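PDB 1VQ0: 33 kDa chaperonin from Thermotoga maritima, which probably acts as a redox-regulated molecular chaperone that protects thermally unfolding and oxidatively damaged proteins from irreversible aggregation. Local coordinates for residues T49-R54 / G146-D151; R54-A59 / F93-Y98; A59-P64 / S164-G169; F183-I188 / K202-L207. One frame throughout, in Å; residues are numbered along the deposited sequence.

Helix 46-62 lends three successive segments, 49-54, 54-59 and 59-64, to contacts 1, 2 and 3. Contact 2 closes first along the chain, against strand 94-99, and is nested within the loop that contact 1 closes at the start of helix 149-160. Contact 3 closes later, at strand 164-173, and crosses both, since its segments alternate with theirs. Contact 4 follows in series: strand 176-187, the antiparallel neighbour of strand 164-173, meets the end of helix 194-205 after a short excursion. A165 N and V185 O, a probable hydrogen bond, link contacts 3 and 4.

Contact 1 of 4, residues T49-R54 / G146-D151; sequences TVVLGR and GEIAED
The N-terminal cap of helix 149-160 meets helix 46-62 through R54, E147 and I148. The arginine, extended from CG to NE, brings a single nitrogen to two acceptors: NH1 donates hydrogen bonds to E147 O (2.9 Å) and to E147 OE1 (2.9 Å); the second is nearly straight (170°), lies in the guanidinium plane and is part of a salt bridge. The E147 chain bends at chi2 (-65°), and NH1 meets OE1 on its anti side, tilted out of the carboxylate plane, with the two flat groups 39° apart. A water joins R54 NH2 to E147 OE1 and closes the polar cluster. Beside this polar group, I148 CD1 packs against the helix, 3.3 Å from V51 O and 3.9 Å from R54 CB. I148 occupies the N-cap position, and its N-H is taken by D151 OD2 at 2.8 Å, as in one half of a capping box. A methionine in place of R54 would probably leave the E147 carboxylate without its countercharge and free to swing away. Around the pair, V116 of helix 116-120 packs on V51 and R54, A117 of that helix meets E147, and I168 of strand 164-173 touches R54.

Contact 2 of 4, residues R54-A59 / F93-Y98; sequences RALIGA and FTVRGY
L56 places its CD2 methyl over one face of the R96-G97 peptide plane, 3.7 Å from R96 O and 3.8 Å from R96 C, while the flat side-chain groups of the strand belong to its other side. There the guanidinium of R96 makes a cation-pi contact with W277, and the ring of Y98 meets the same indole edge to face. This is helix-on-sheet packing: helix 46-62 lies against strand 94-99 of the large mixed sheet, the two short axes 8.7 Å apart at their closest and running roughly antiparallel, at 149°.

The side chains of the strand alternate accordingly. V95 points toward the helix and its CG2 lies 4.3 Å from L56 CD2, whereas R96 and Y98 point away. With CG anti to the carbonyl carbon (chi1 -65°), L56, whose CB leaves the helix to one side, still brings CD2 onto the strand, into a van der Waals contact with V95 and the strand backbone.

The two sides of the strand face different surroundings. R96 is hydrogen-bonded to Q88, pairs with D244 in a salt bridge and touches C243, its side chain about 5 Å from the zinc ion held by C243, C245, C275 and C278. The strand thus lies between the helix and the neighbourhood of the metal site. At G97 the lack of a side chain is what lets the leucine settle: a beta carbon there would collide with the methyl, and L56 CD2 is 4.1 Å from G97 CA.

Contact 3 of 4, residues A59-P64 / S164-G169; sequences AALVTP and SAFSIG
L61 and F166 mark the nearest approach of the two backbones, their CA atoms 8.8 Å apart, where the last part of helix 46-62 passes an extended strand. Beyond it the chain tightens into a 3-10 segment at T63 and P64, and the turn is drawn in by T63: its OG1 donates to A60 O over 2.6 Å, in the carbonyl plane, and T63 N bonds to the same oxygen. On the strand, F166 and I168 point toward the helix while S167, between them, points away.

The side chains carry an entirely apolar contact. F166, its CG anti to the carbonyl carbon (chi1 -74°), brings its ring to L61 and V62. L61 and F166 run past one another in opposite senses, which sets L61 CD1 3.9 Å from F166 CD2 and L61 CB 4.1 Å from F166 CE2. V62 meets the same ring at its edge, near the plane, with CG1 4.2 Å from F166 CZ. The same L61 CD1 methyl also lies 4.4 Å from I168 CG1. The phenylalanine is thus gripped by two successive helix residues, and A149 and L152 pack on it as well.

A184 of the neighbouring strand 176-187 touches the phenylalanine too. This is helix-on-sheet packing: helices 46-62 and 149-160 both pack on F166, which projects from strand 164-173, outermost in the sheet within this chain.

Contact 4 of 4, residues F183-I188 / K202-L207; sequences FAVQII and KNIKNL
V185 and I204 bring the backbones closest, CA to CA 9.1 Å, where strand 183-187 passes the end of helix 194-205 and the turn that leaves it. F183 and V185 both point toward the helix, with A184 between them turned away. F183 CG sits between the backbone N and the carbonyl carbon (chi1 59°), which carries the ring toward I204 and L207. I204 comes to its edge, CG2 near the ring plane and 4.1 Å from F183 CE1. L207 adds a closer touch, its CD1 methyl 3.6 Å from F183 CZ. The other arm of I204 reaches V185, with CD1 4.1 Å from V185 CG2, so the isoleucine uses both branches. An alanine in place of F183 would probably open a gap beside I204 CG2 and L207 CD1 and leave the L207 side chain less firmly held. The cluster is extended by helix 219-227, whose I226 touches F183, I204 and L207 and whose F227 touches V185. Strand 24-30 flanks it through V24 and I28, and strand 164-173 adds A165 beside I204.

Contact 1 of 4, residues T49-R54 / G146-D151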
loop_
_atom_site.group_PDB
_atom_site.type_symbol
_atom_site.label_atom_id
_atom_site.label_comp_id
_atom_site.label_asym_id
_atom_site.label_seq_id
_atom_site.Cartn_x
_atom_site.Cartn_y
_atom_site.Cartn_z
ATOM N N THR A 49 -15.855 11.104 -18.418
ATOM C CA THR A 49 -15.329 12.486 -18.274
ATOM C C THR A 49 -15.421 12.944 -16.806
ATOM O O THR A 49 -14.480 13.484 -16.239
ATOM C CB THR A 49 -16.109 13.452 -19.190
ATOM O OG1 THR A 49 -15.958 13.081 -20.570
ATOM C CG2 THR A 49 -15.529 14.868 -19.107
ATOM N N VAL A 50 -16.561 12.690 -16.164
ATOM C CA VAL A 50 -16.762 13.202 -14.816
ATOM C C VAL A 50 -15.895 12.389 -13.828
ATOM O O VAL A 50 -15.285 12.937 -12.926
ATOM C CB VAL A 50 -18.280 13.186 -14.460
ATOM C CG1 VAL A 50 -18.522 13.474 -12.954
ATOM C CG2 VAL A 50 -19.024 14.205 -15.298
ATOM N N VAL A 51 -15.846 11.070 -14.020
ATOM C CA VAL A 51 -15.097 10.195 -13.115
ATOM C C VAL A 51 -13.588 10.485 -13.178
ATOM O O VAL A 51 -12.947 10.746 -12.165
ATOM C CB VAL A 51 -15.341 8.690 -13.446
ATOM C CG1 VAL A 51 -14.537 7.791 -12.484
ATOM C CG2 VAL A 51 -16.799 8.333 -13.308
ATOM N N LEU A 52 -13.033 10.420 -14.380
ATOM C CA LEU A 52 -11.646 10.798 -14.600
ATOM C C LEU A 52 -11.335 12.259 -14.228
ATOM O O LEU A 52 -10.302 12.528 -13.669
ATOM C CB LEU A 52 -11.207 10.479 -16.010
ATOM C CG LEU A 52 -9.703 10.676 -16.345
ATOM C CD1 LEU A 52 -8.780 10.007 -15.322
ATOM C CD2 LEU A 52 -9.326 10.198 -17.731
ATOM N N GLY A 53 -12.234 13.180 -14.568
ATOM C CA GLY A 53 -12.053 14.584 -14.266
ATOM C C GLY A 53 -11.903 14.818 -12.766
ATOM O O GLY A 53 -11.026 15.540 -12.317
ATOM N N ARG A 54 -12.738 14.181 -11.982
ATOM C CA ARG A 54 -12.663 14.351 -10.569
ATOM C C ARG A 54 -11.337 13.855 -10.018
ATOM O O ARG A 54 -10.753 14.488 -9.104
ATOM C CB ARG A 54 -13.755 13.597 -9.871
ATOM C CG ARG A 54 -15.171 14.229 -9.941
ATOM C CD ARG A 54 -16.112 13.618 -8.871
ATOM N NE ARG A 54 -17.505 13.924 -9.146
ATOM C CZ ARG A 54 -18.533 13.424 -8.461
ATOM N NH1 ARG A 54 -18.321 12.599 -7.458
ATOM N NH2 ARG A 54 -19.775 13.736 -8.783
ATOM N N GLY A 146 -16.938 6.404 -2.919
ATOM C CA GLY A 146 -16.811 6.235 -4.392
ATOM C C GLY A 146 -17.105 7.479 -5.222
ATOM O O GLY A 146 -17.165 7.375 -6.426
ATOM N N GLU A 147 -17.263 8.641 -4.561
ATOM C CA GLU A 147 -17.397 9.938 -5.163
ATOM C C GLU A 147 -16.047 10.584 -5.424
ATOM O O GLU A 147 -16.009 11.677 -5.963
ATOM C CB GLU A 147 -18.121 10.893 -4.169
ATOM C CG GLU A 147 -19.526 10.481 -3.765
ATOM C CD GLU A 147 -20.492 10.490 -4.914
ATOM O OE1 GLU A 147 -20.347 11.364 -5.788
ATOM O OE2 GLU A 147 -21.388 9.624 -4.943
ATOM N N ILE A 148 -14.960 9.969 -4.945
ATOM C CA ILE A 148 -13.559 10.437 -5.131
ATOM C C ILE A 148 -13.083 11.500 -4.108
ATOM O O ILE A 148 -12.088 11.285 -3.431
ATOM C CB ILE A 148 -13.244 10.814 -6.655
ATOM C CG1 ILE A 148 -13.572 9.592 -7.527
ATOM C CG2 ILE A 148 -11.717 11.155 -6.890
ATOM C CD1 ILE A 148 -13.475 9.799 -9.001
ATOM N N ALA A 149 -13.781 12.632 -3.998
ATOM C CA ALA A 149 -13.374 13.690 -3.071
ATOM C C ALA A 149 -13.179 13.081 -1.701
ATOM O O ALA A 149 -12.069 13.094 -1.136
ATOM C CB ALA A 149 -14.404 14.873 -3.008
ATOM N N GLU A 150 -14.249 12.483 -1.220
ATOM C CA GLU A 150 -14.276 11.986 0.172
ATOM C C GLU A 150 -13.330 10.809 0.411
ATOM O O GLU A 150 -12.816 10.651 1.501
ATOM C CB GLU A 150 -15.697 11.569 0.585
ATOM C CG GLU A 150 -15.843 11.497 2.084
ATOM C CD GLU A 150 -17.205 11.016 2.546
ATOM O OE1 GLU A 150 -18.039 10.753 1.660
ATOM O OE2 GLU A 150 -17.384 10.884 3.797
ATOM N N ASP A 151 -13.236 9.944 -0.594
ATOM C CA ASP A 151 -12.304 8.838 -0.592
ATOM C C ASP A 151 -10.849 9.342 -0.407
ATOM O O ASP A 151 -10.130 8.795 0.397
ATOM C CB ASP A 151 -12.409 8.066 -1.861
ATOM C CG ASP A 151 -13.813 7.565 -2.146
ATOM O OD1 ASP A 151 -14.437 6.868 -1.295
ATOM O OD2 ASP A 151 -14.304 7.801 -3.250
HETATM O O HOH W 1 -22.142 11.967 -8.293
#

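Contact 2 of 4, residues R54-A59 / F93-Y98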
loop_
_atom_site.group_PDB
_atom_site.type_symbol
_atom_site.label_atom_id
_atom_site.label_comp_id
_atom_site.label_asym_id
_atom_site.label_seq_id
_atom_site.Cartn_x
_atom_site.Cartn_y
_atom_site.Cartn_z
ATOM N N ARG A 54 -12.738 14.181 -11.982
ATOM C CA ARG A 54 -12.663 14.351 -10.569
ATOM C C ARG A 54 -11.337 13.855 -10.018
ATOM O O ARG A 54 -10.753 14.488 -9.104
ATOM C CB ARG A 54 -13.755 13.597 -9.871
ATOM C CG ARG A 54 -15.171 14.229 -9.941
ATOM C CD ARG A 54 -16.112 13.618 -8.871
ATOM N NE ARG A 54 -17.505 13.924 -9.146
ATOM C CZ ARG A 54 -18.533 13.424 -8.461
ATOM N NH1 ARG A 54 -18.321 12.599 -7.458
ATOM N NH2 ARG A 54 -19.775 13.736 -8.783
ATOM N N ALA A 55 -10.879 12.739 -10.590
ATOM C CA ALA A 55 -9.646 12.120 -10.202
ATOM C C ALA A 55 -8.421 13.000 -10.581
ATOM O O ALA A 55 -7.549 13.213 -9.716
ATOM C CB ALA A 55 -9.526 10.746 -10.772
ATOM N N LEU A 56 -8.431 13.537 -11.826
ATOM C CA LEU A 56 -7.443 14.516 -12.304
ATOM C C LEU A 56 -7.425 15.768 -11.425
ATOM O O LEU A 56 -6.380 16.260 -11.087
ATOM C CB LEU A 56 -7.706 14.934 -13.764
ATOM C CG LEU A 56 -7.549 13.843 -14.804
ATOM C CD1 LEU A 56 -8.011 14.253 -16.235
ATOM C CD2 LEU A 56 -6.071 13.422 -14.811
ATOM N N ILE A 57 -8.593 16.275 -11.064
ATOM C CA ILE A 57 -8.662 17.445 -10.153
ATOM C C ILE A 57 -7.970 17.095 -8.815
ATOM O O ILE A 57 -7.105 17.820 -8.354
ATOM C CB ILE A 57 -10.114 17.895 -9.945
ATOM C CG1 ILE A 57 -10.674 18.433 -11.282
ATOM C CG2 ILE A 57 -10.239 18.958 -8.842
ATOM C CD1 ILE A 57 -12.207 18.405 -11.380
ATOM N N GLY A 58 -8.365 15.967 -8.234
ATOM C CA GLY A 58 -7.729 15.405 -7.030
ATOM C C GLY A 58 -6.225 15.429 -7.105
ATOM O O GLY A 58 -5.580 16.043 -6.278
ATOM N N ALA A 59 -5.671 14.747 -8.100
ATOM C CA ALA A 59 -4.233 14.767 -8.362
ATOM C C ALA A 59 -3.612 16.215 -8.476
ATOM O O ALA A 59 -2.546 16.502 -7.904
ATOM C CB ALA A 59 -3.919 13.910 -9.586
ATOM N N PHE A 93 3.638 20.409 -11.968
ATOM C CA PHE A 93 2.267 20.871 -12.093
ATOM C C PHE A 93 1.582 20.325 -13.358
ATOM O O PHE A 93 0.678 20.966 -13.934
ATOM C CB PHE A 93 2.222 22.406 -12.036
ATOM C CG PHE A 93 2.643 22.974 -10.711
ATOM C CD1 PHE A 93 1.772 22.958 -9.639
ATOM C CD2 PHE A 93 3.917 23.496 -10.529
ATOM C CE1 PHE A 93 2.151 23.471 -8.418
ATOM C CE2 PHE A 93 4.322 24.036 -9.293
ATOM C CZ PHE A 93 3.423 24.020 -8.236
ATOM N N THR A 94 1.997 19.133 -13.809
ATOM C CA THR A 94 1.294 18.481 -14.896
ATOM C C THR A 94 0.477 17.280 -14.417
ATOM O O THR A 94 0.674 16.771 -13.324
ATOM C CB THR A 94 2.243 18.058 -16.061
ATOM O OG1 THR A 94 3.037 16.927 -15.670
ATOM C CG2 THR A 94 3.218 19.174 -16.434
ATOM N N VAL A 95 -0.453 16.849 -15.253
ATOM C CA VAL A 95 -1.260 15.683 -14.964
ATOM C C VAL A 95 -1.436 14.784 -16.203
ATOM O O VAL A 95 -1.277 15.205 -17.326
ATOM C CB VAL A 95 -2.668 15.996 -14.401
ATOM C CG1 VAL A 95 -2.568 16.730 -13.114
ATOM C CG2 VAL A 95 -3.516 16.804 -15.383
ATOM N N ARG A 96 -1.783 13.545 -15.938
ATOM C CA ARG A 96 -2.254 12.655 -16.963
ATOM C C ARG A 96 -3.051 11.560 -16.266
ATOM O O ARG A 96 -2.975 11.411 -15.064
ATOM C CB ARG A 96 -1.095 12.082 -17.776
ATOM C CG ARG A 96 -0.031 11.330 -16.933
ATOM C CD ARG A 96 1.041 10.677 -17.795
ATOM N NE ARG A 96 1.956 9.900 -17.001
ATOM C CZ ARG A 96 2.971 9.193 -17.448
ATOM N NH1 ARG A 96 3.202 9.085 -18.759
ATOM N NH2 ARG A 96 3.736 8.532 -16.568
ATOM N N GLY A 97 -3.787 10.798 -17.038
ATOM C CA GLY A 97 -4.795 9.904 -16.483
ATOM C C GLY A 97 -5.550 9.090 -17.511
ATOM O O GLY A 97 -5.444 9.350 -18.702
ATOM N N TYR A 98 -6.281 8.086 -17.048
ATOM C CA TYR A 98 -7.034 7.164 -17.911
ATOM C C TYR A 98 -8.033 6.347 -17.060
ATOM O O TYR A 98 -7.916 6.282 -15.821
ATOM C CB TYR A 98 -6.098 6.238 -18.681
ATOM C CG TYR A 98 -5.300 5.217 -17.835
ATOM C CD1 TYR A 98 -4.055 5.524 -17.334
ATOM C CD2 TYR A 98 -5.794 3.915 -17.605
ATOM C CE1 TYR A 98 -3.319 4.590 -16.556
ATOM C CE2 TYR A 98 -5.074 2.970 -16.832
ATOM C CZ TYR A 98 -3.835 3.336 -16.300
ATOM O OH TYR A 98 -3.071 2.428 -15.583
#

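Contact 3 of 4, residues A59-P64 / S164-G169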
loop_
_atom_site.group_PDB
_atom_site.type_symbol
_atom_site.label_atom_id
_atom_site.label_comp_id
_atom_site.label_asym_id
_atom_site.label_seq_id
_atom_site.Cartn_x
_atom_site.Cartn_y
_atom_site.Cartn_z
ATOM N N ALA A 59 -5.671 14.747 -8.100
ATOM C CA ALA A 59 -4.233 14.767 -8.362
ATOM C C ALA A 59 -3.612 16.215 -8.476
ATOM O O ALA A 59 -2.546 16.502 -7.904
ATOM C CB ALA A 59 -3.919 13.910 -9.586
ATOM N N ALA A 60 -4.289 17.095 -9.207
ATOM C CA ALA A 60 -3.858 18.478 -9.360
ATOM C C ALA A 60 -3.804 19.223 -8.057
ATOM O O ALA A 60 -2.902 19.995 -7.837
ATOM C CB ALA A 60 -4.759 19.212 -10.273
ATOM N N LEU A 61 -4.799 18.996 -7.208
ATOM C CA LEU A 61 -4.889 19.736 -5.950
ATOM C C LEU A 61 -3.720 19.508 -5.004
ATOM O O LEU A 61 -3.411 20.386 -4.170
ATOM C CB LEU A 61 -6.226 19.447 -5.248
ATOM C CG LEU A 61 -7.435 20.152 -5.885
ATOM C CD1 LEU A 61 -8.708 19.612 -5.293
ATOM C CD2 LEU A 61 -7.458 21.642 -5.739
ATOM N N VAL A 62 -3.062 18.344 -5.117
ATOM C CA VAL A 62 -1.937 17.994 -4.213
ATOM C C VAL A 62 -0.613 18.425 -4.829
ATOM O O VAL A 62 0.382 18.433 -4.131
ATOM C CB VAL A 62 -1.867 16.492 -3.805
ATOM C CG1 VAL A 62 -3.195 16.024 -3.132
ATOM C CG2 VAL A 62 -1.652 15.634 -5.009
ATOM N N THR A 63 -0.585 18.844 -6.108
ATOM C CA THR A 63 0.727 19.236 -6.744
ATOM C C THR A 63 1.622 20.196 -5.973
ATOM O O THR A 63 2.838 20.021 -6.025
ATOM C CB THR A 63 0.606 19.790 -8.165
ATOM O OG1 THR A 63 -0.413 20.788 -8.233
ATOM C CG2 THR A 63 0.162 18.666 -9.161
ATOM N N PRO A 64 1.076 21.227 -5.316
ATOM C CA PRO A 64 1.958 22.229 -4.619
ATOM C C PRO A 64 2.754 21.624 -3.498
ATOM O O PRO A 64 3.678 22.232 -3.023
ATOM C CB PRO A 64 0.962 23.208 -4.007
ATOM C CG PRO A 64 -0.282 22.980 -4.783
ATOM C CD PRO A 64 -0.342 21.573 -5.176
ATOM N N SER A 164 -8.423 16.436 6.300
ATOM C CA SER A 164 -8.588 17.004 4.988
ATOM C C SER A 164 -10.042 17.148 4.609
ATOM O O SER A 164 -10.910 16.375 5.045
ATOM C CB SER A 164 -7.928 16.062 3.939
ATOM O OG SER A 164 -6.503 15.874 4.117
ATOM N N ALA A 165 -10.277 18.131 3.730
ATOM C CA ALA A 165 -11.541 18.310 3.003
ATOM C C ALA A 165 -11.200 18.587 1.570
ATOM O O ALA A 165 -10.368 19.463 1.284
ATOM C CB ALA A 165 -12.341 19.483 3.575
ATOM N N PHE A 166 -11.791 17.802 0.681
ATOM C CA PHE A 166 -11.744 18.021 -0.780
ATOM C C PHE A 166 -13.154 18.274 -1.300
ATOM O O PHE A 166 -14.099 17.598 -0.917
ATOM C CB PHE A 166 -11.158 16.834 -1.518
ATOM C CG PHE A 166 -9.673 16.664 -1.386
ATOM C CD1 PHE A 166 -9.105 16.176 -0.211
ATOM C CD2 PHE A 166 -8.852 16.909 -2.468
ATOM C CE1 PHE A 166 -7.727 15.968 -0.108
ATOM C CE2 PHE A 166 -7.503 16.751 -2.364
ATOM C CZ PHE A 166 -6.929 16.239 -1.200
ATOM N N SER A 167 -13.322 19.306 -2.107
ATOM C CA SER A 167 -14.568 19.488 -2.844
ATOM C C SER A 167 -14.266 19.615 -4.301
ATOM O O SER A 167 -13.464 20.447 -4.677
ATOM C CB SER A 167 -15.321 20.679 -2.379
ATOM O OG SER A 167 -16.591 20.750 -3.034
ATOM N N ILE A 168 -14.928 18.771 -5.111
ATOM C CA ILE A 168 -14.567 18.537 -6.515
ATOM C C ILE A 168 -15.814 18.406 -7.375
ATOM O O ILE A 168 -16.777 17.753 -6.975
ATOM C CB ILE A 168 -13.698 17.221 -6.666
ATOM C CG1 ILE A 168 -12.357 17.300 -5.921
ATOM C CG2 ILE A 168 -13.422 16.949 -8.140
ATOM C CD1 ILE A 168 -11.575 16.001 -5.928
ATOM N N GLY A 169 -15.790 19.007 -8.566
ATOM C CA GLY A 169 -16.960 19.027 -9.462
ATOM C C GLY A 169 -16.519 19.147 -10.904
ATOM O O GLY A 169 -15.551 19.862 -11.228
#

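Contact 4 of 4, residues F183-I188 / K202-L207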
loop_
_atom_site.group_PDB
_atom_site.type_symbol
_atom_site.label_atom_id
_atom_site.label_comp_id
_atom_site.label_asym_id
_atom_site.label_seq_id
_atom_site.Cartn_x
_atom_site.Cartn_y
_atom_site.Cartn_z
ATOM N N PHE A 183 -11.403 22.292 -4.615
ATOM C CA PHE A 183 -10.421 22.741 -3.622
ATOM C C PHE A 183 -10.111 21.653 -2.636
ATOM O O PHE A 183 -10.865 20.667 -2.525
ATOM C CB PHE A 183 -10.909 23.995 -2.891
ATOM C CG PHE A 183 -12.212 23.818 -2.175
ATOM C CD1 PHE A 183 -12.267 23.186 -0.937
ATOM C CD2 PHE A 183 -13.392 24.338 -2.732
ATOM C CE1 PHE A 183 -13.500 23.040 -0.282
ATOM C CE2 PHE A 183 -14.599 24.171 -2.131
ATOM C CZ PHE A 183 -14.667 23.538 -0.875
ATOM N N ALA A 184 -9.004 21.860 -1.930
ATOM C CA ALA A 184 -8.521 21.018 -0.831
ATOM C C ALA A 184 -8.108 21.904 0.335
ATOM O O ALA A 184 -7.377 22.887 0.158
ATOM C CB ALA A 184 -7.338 20.101 -1.279
ATOM N N VAL A 185 -8.607 21.571 1.529
ATOM C CA VAL A 185 -8.153 22.205 2.786
ATOM C C VAL A 185 -7.678 21.080 3.727
ATOM O O VAL A 185 -8.402 20.098 3.919
ATOM C CB VAL A 185 -9.262 23.102 3.442
ATOM C CG1 VAL A 185 -8.756 23.843 4.670
ATOM C CG2 VAL A 185 -9.771 24.155 2.459
ATOM N N GLN A 186 -6.456 21.245 4.268
ATOM C CA GLN A 186 -5.734 20.227 5.039
ATOM C C GLN A 186 -5.063 20.786 6.258
ATOM O O GLN A 186 -4.408 21.846 6.227
ATOM C CB GLN A 186 -4.691 19.542 4.150
ATOM C CG GLN A 186 -5.316 18.892 2.900
ATOM C CD GLN A 186 -4.406 17.920 2.094
ATOM O OE1 GLN A 186 -3.467 18.341 1.434
ATOM N NE2 GLN A 186 -4.759 16.617 2.103
ATOM N N ILE A 187 -5.237 20.071 7.358
ATOM C CA ILE A 187 -4.645 20.467 8.621
ATOM C C ILE A 187 -3.315 19.769 8.770
ATOM O O ILE A 187 -3.253 18.570 9.020
ATOM C CB ILE A 187 -5.576 20.185 9.797
ATOM C CG1 ILE A 187 -6.823 21.071 9.660
ATOM C CG2 ILE A 187 -4.868 20.507 11.059
ATOM C CD1 ILE A 187 -8.000 20.769 10.654
ATOM N N ILE A 188 -2.245 20.524 8.574
ATOM C CA ILE A 188 -0.918 19.928 8.613
ATOM C C ILE A 188 -0.302 20.048 10.006
ATOM O O ILE A 188 0.733 19.462 10.258
ATOM C CB ILE A 188 0.019 20.504 7.514
ATOM C CG1 ILE A 188 0.015 22.043 7.565
ATOM C CG2 ILE A 188 -0.395 19.920 6.137
ATOM C CD1 ILE A 188 1.194 22.720 6.813
ATOM N N LYS A 202 -17.531 24.038 9.256
ATOM C CA LYS A 202 -18.869 24.616 9.061
ATOM C C LYS A 202 -18.994 25.400 7.768
ATOM O O LYS A 202 -19.984 25.262 7.052
ATOM C CB LYS A 202 -19.255 25.514 10.244
ATOM C CG LYS A 202 -20.747 25.943 10.213
ATOM C CD LYS A 202 -21.178 26.757 11.413
ATOM C CE LYS A 202 -22.665 27.164 11.301
ATOM N NZ LYS A 202 -23.232 27.854 12.537
ATOM N N ASN A 203 -17.991 26.240 7.505
ATOM C CA ASN A 203 -17.904 27.037 6.289
ATOM C C ASN A 203 -17.851 26.185 5.008
ATOM O O ASN A 203 -18.547 26.477 4.036
ATOM C CB ASN A 203 -16.683 27.992 6.354
ATOM C CG ASN A 203 -16.869 29.127 7.376
ATOM O OD1 ASN A 203 -17.949 29.292 7.922
ATOM N ND2 ASN A 203 -15.804 29.898 7.636
ATOM N N ILE A 204 -17.054 25.130 5.003
ATOM C CA ILE A 204 -17.005 24.245 3.839
ATOM C C ILE A 204 -18.348 23.496 3.651
ATOM O O ILE A 204 -18.896 23.427 2.539
ATOM C CB ILE A 204 -15.847 23.233 3.955
ATOM C CG1 ILE A 204 -14.506 23.942 3.871
ATOM C CG2 ILE A 204 -15.950 22.120 2.839
ATOM C CD1 ILE A 204 -13.289 23.036 4.252
ATOM N N LYS A 205 -18.863 22.925 4.731
ATOM C CA LYS A 205 -20.136 22.198 4.675
ATOM C C LYS A 205 -21.256 23.094 4.128
ATOM O O LYS A 205 -22.176 22.613 3.461
ATOM C CB LYS A 205 -20.525 21.654 6.064
ATOM C CG LYS A 205 -21.661 20.608 6.051
ATOM C CD LYS A 205 -22.436 20.607 7.389
ATOM C CE LYS A 205 -23.496 19.482 7.477
ATOM N NZ LYS A 205 -24.421 19.685 8.687
ATOM N N ASN A 206 -21.174 24.387 4.409
ATOM C CA ASN A 206 -22.180 25.311 3.945
ATOM C C ASN A 206 -22.086 25.668 2.473
ATOM O O ASN A 206 -22.999 26.287 1.942
ATOM C CB ASN A 206 -22.093 26.606 4.746
ATOM C CG ASN A 206 -22.929 26.574 6.025
ATOM O OD1 ASN A 206 -23.565 25.575 6.347
ATOM N ND2 ASN A 206 -22.918 27.697 6.766
ATOM N N LEU A 207 -20.969 25.343 1.822
ATOM C CA LEU A 207 -20.766 25.776 0.432
ATOM C C LEU A 207 -21.685 25.000 -0.507
ATOM O O LEU A 207 -22.039 23.850 -0.228
ATOM C CB LEU A 207 -19.299 25.612 -0.008
ATOM C CG LEU A 207 -18.268 26.625 0.515
ATOM C CD1 LEU A 207 -16.845 26.271 0.061
ATOM C CD2 LEU A 207 -18.626 28.058 0.042
#